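Local structure of secreted effector protein SopD (Salmonella typhimurium, 5CPC) at residues S213-I218 with T227-I232. The protein is a secreted virulence effector that alters host cell physiology, contributes to replication in macrophages and acts cooperatively with SopB in membrane fission and macropinosome formation during invasion. Residues are numbered along the deposited sequence; the frame is centred on the assembly and turned at random.
Sequences SMLACI and TQFCKI
Ile218 pushes CD1 into the angle between the backbone of Gln228 and the side chain of Ile232, 3.3 Å from Gln228 O and 3.5 Å from Ile232 CD1. CD1 makes these touches with CG1 in the crowded position between backbone N and carbonyl carbon (chi1 63°). The Gln228 side chain runs across it at about a right angle, bends at chi2, and donates from NE2 to Leu215 O (2.9 Å). The bond is bent (N-H...O 138°): Leu215 O lies close to the Gln228 amide plane, but NE2 stands 57° above the carbonyl plane, not on a lone pair. Leu215 O also accepts from Ile218 N, on the opposite face. NE2 and OE1 have further partners in the intervening loop, Asn222 O for the former, Asn219 ND2 and Glu224 N for the latter. Gln228 CB lies over the centre of one face of the Phe229 ring, whose edge meets Leu215 CD1, 3.9 Å from CE1. A water donates to Gln228 O and, at a long 3.3 Å, to Ile218 O, and accepts from Lys231 N. Lys231 passes CE by Ile218 O, and its ammonium forms a salt bridge with Asp277 of helix 264-283. The contact thus closes the loop between helix 209-215 and strand 232-237: Leu215 O gripped from both faces, and a water shared by three main-chain atoms, fix the two overlapping type I turns of 227-232 against 213-218.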
ATOM      1  N   SER A 213      -0.791 -28.456   1.163  1.00 42.78           N
ATOM      2  CA  SER A 213      -1.561 -28.260  -0.072  1.00 45.62           C
ATOM      3  C   SER A 213      -2.708 -27.247   0.047  1.00 43.91           C
ATOM      4  O   SER A 213      -2.865 -26.427  -0.812  1.00 43.47           O
ATOM      5  CB  SER A 213      -2.176 -29.576  -0.565  1.00 46.74           C
ATOM      6  OG  SER A 213      -1.183 -30.395  -1.146  1.00 53.08           O
ATOM      7  N   MET A 214      -3.536 -27.386   1.074  1.00 43.14           N
ATOM      8  CA  MET A 214      -4.626 -26.427   1.321  1.00 43.26           C
ATOM      9  C   MET A 214      -4.082 -24.980   1.403  1.00 42.77           C
ATOM     10  O   MET A 214      -4.747 -24.065   0.904  1.00 44.90           O
ATOM     11  CB  MET A 214      -5.367 -26.797   2.620  1.00 41.05           C
ATOM     12  CG  MET A 214      -6.666 -26.001   2.883  1.00 40.40           C
ATOM     13  SD  MET A 214      -7.778 -25.838   1.469  1.00 47.22           S
ATOM     14  CE  MET A 214      -8.650 -27.416   1.581  1.00 47.96           C
ATOM     15  N   LEU A 215      -2.886 -24.785   1.985  1.00 42.10           N
ATOM     16  CA  LEU A 215      -2.262 -23.446   2.067  1.00 43.09           C
ATOM     17  C   LEU A 215      -1.648 -22.873   0.758  1.00 44.59           C
ATOM     18  O   LEU A 215      -1.299 -21.693   0.689  1.00 44.19           O
ATOM     19  CB  LEU A 215      -1.166 -23.391   3.143  1.00 41.48           C
ATOM     20  CG  LEU A 215      -1.530 -23.558   4.604  1.00 42.12           C
ATOM     21  CD1 LEU A 215      -0.322 -23.259   5.559  1.00 39.62           C
ATOM     22  CD2 LEU A 215      -2.723 -22.725   4.992  1.00 41.84           C
ATOM     23  N   ALA A 216      -1.446 -23.718  -0.232  1.00 46.59           N
ATOM     24  CA  ALA A 216      -0.678 -23.351  -1.413  1.00 50.10           C
ATOM     25  C   ALA A 216      -1.227 -22.058  -2.080  1.00 50.82           C
ATOM     26  O   ALA A 216      -0.481 -21.164  -2.475  1.00 50.39           O
ATOM     27  CB  ALA A 216      -0.672 -24.554  -2.411  1.00 51.49           C
ATOM     28  N   CYS A 217      -2.553 -21.943  -2.095  1.00 51.20           N
ATOM     29  CA  CYS A 217      -3.221 -20.882  -2.725  1.00 53.27           C
ATOM     30  C   CYS A 217      -3.026 -19.484  -2.120  1.00 53.35           C
ATOM     31  O   CYS A 217      -3.217 -18.507  -2.821  1.00 51.57           O
ATOM     32  CB  CYS A 217      -4.694 -21.235  -2.793  1.00 54.26           C
ATOM     33  SG  CYS A 217      -5.609 -20.987  -1.260  1.00 58.72           S
ATOM     34  N   ILE A 218      -2.654 -19.375  -0.840  1.00 53.14           N
ATOM     35  CA  ILE A 218      -2.450 -18.028  -0.267  1.00 54.15           C
ATOM     36  C   ILE A 218      -1.105 -17.438  -0.613  1.00 55.76           C
ATOM     37  O   ILE A 218      -0.770 -16.378  -0.089  1.00 55.01           O
ATOM     38  CB  ILE A 218      -2.612 -17.959   1.284  1.00 52.03           C
ATOM     39  CG1 ILE A 218      -1.534 -18.823   1.974  1.00 52.08           C
ATOM     40  CG2 ILE A 218      -4.019 -18.351   1.636  1.00 50.68           C
ATOM     41  CD1 ILE A 218      -1.470 -18.732   3.528  1.00 49.33           C
ATOM     42  N   THR A 227       7.599 -17.504   3.653  1.00 47.58           N
ATOM     43  CA  THR A 227       6.905 -16.459   2.878  1.00 47.68           C
ATOM     44  C   THR A 227       5.429 -16.675   2.817  1.00 46.02           C
ATOM     45  O   THR A 227       4.717 -15.774   2.360  1.00 45.91           O
ATOM     46  CB  THR A 227       7.337 -16.382   1.376  1.00 49.13           C
ATOM     47  OG1 THR A 227       7.140 -17.671   0.778  1.00 51.44           O
ATOM     48  CG2 THR A 227       8.782 -15.987   1.191  1.00 50.34           C
ATOM     49  N   GLN A 228       4.957 -17.847   3.241  1.00 44.22           N
ATOM     50  CA  GLN A 228       3.535 -18.220   3.044  1.00 43.61           C
ATOM     51  C   GLN A 228       2.562 -17.242   3.681  1.00 42.17           C
ATOM     52  O   GLN A 228       1.408 -17.171   3.285  1.00 43.18           O
ATOM     53  CB  GLN A 228       3.245 -19.596   3.716  1.00 44.58           C
ATOM     54  CG  GLN A 228       2.105 -20.379   3.093  1.00 42.77           C
ATOM     55  CD  GLN A 228       2.479 -20.793   1.661  1.00 45.26           C
ATOM     56  OE1 GLN A 228       3.654 -20.925   1.350  1.00 48.43           O
ATOM     57  NE2 GLN A 228       1.477 -21.001   0.800  1.00 45.46           N
ATOM     58  N   PHE A 229       2.990 -16.539   4.726  1.00 40.38           N
ATOM     59  CA  PHE A 229       2.064 -15.768   5.539  1.00 38.86           C
ATOM     60  C   PHE A 229       2.152 -14.236   5.374  1.00 38.98           C
ATOM     61  O   PHE A 229       1.442 -13.509   6.092  1.00 38.28           O
ATOM     62  CB  PHE A 229       2.264 -16.208   6.990  1.00 38.32           C
ATOM     63  CG  PHE A 229       2.229 -17.710   7.130  1.00 39.44           C
ATOM     64  CD1 PHE A 229       1.060 -18.416   6.797  1.00 36.17           C
ATOM     65  CD2 PHE A 229       3.375 -18.411   7.386  1.00 34.99           C
ATOM     66  CE1 PHE A 229       1.039 -19.769   6.800  1.00 37.33           C
ATOM     67  CE2 PHE A 229       3.367 -19.767   7.444  1.00 40.92           C
ATOM     68  CZ  PHE A 229       2.189 -20.480   7.158  1.00 38.23           C
ATOM     69  N   CYS A 230       2.997 -13.756   4.447  1.00 39.67           N
ATOM     70  CA  CYS A 230       3.207 -12.285   4.239  1.00 42.11           C
ATOM     71  C   CYS A 230       1.942 -11.516   3.927  1.00 41.74           C
ATOM     72  O   CYS A 230       1.860 -10.353   4.221  1.00 44.25           O
ATOM     73  CB  CYS A 230       4.311 -11.970   3.216  1.00 42.29           C
ATOM     74  SG  CYS A 230       3.900 -12.558   1.498  1.00 48.69           S
ATOM     75  N   LYS A 231       0.918 -12.157   3.399  1.00 41.02           N
ATOM     76  CA  LYS A 231      -0.333 -11.447   3.176  1.00 40.45           C
ATOM     77  C   LYS A 231      -1.411 -11.643   4.218  1.00 40.23           C
ATOM     78  O   LYS A 231      -2.455 -11.105   4.046  1.00 41.37           O
ATOM     79  CB  LYS A 231      -0.883 -11.791   1.792  1.00 39.73           C
ATOM     80  CG  LYS A 231       0.057 -11.231   0.686  1.00 42.61           C
ATOM     81  CD  LYS A 231      -0.540 -11.473  -0.693  1.00 47.06           C
ATOM     82  CE  LYS A 231      -0.037 -12.815  -1.287  1.00 52.00           C
ATOM     83  NZ  LYS A 231      -0.814 -13.267  -2.493  1.00 49.75           N
ATOM     84  N   ILE A 232      -1.168 -12.393   5.301  1.00 39.94           N
ATOM     85  CA  ILE A 232      -2.243 -12.671   6.242  1.00 39.53           C
ATOM     86  C   ILE A 232      -2.234 -11.725   7.448  1.00 39.40           C
ATOM     87  O   ILE A 232      -1.205 -11.540   8.105  1.00 39.76           O
ATOM     88  CB  ILE A 232      -2.178 -14.180   6.754  1.00 39.82           C
ATOM     89  CG1 ILE A 232      -2.715 -15.071   5.647  1.00 43.54           C
ATOM     90  CG2 ILE A 232      -3.155 -14.485   7.853  1.00 39.75           C
ATOM     91  CD1 ILE A 232      -1.677 -15.446   4.807  1.00 45.84           C
TER
HETATM   92  O   HOH W   1       0.366 -14.740   2.534  1.00 33.63           O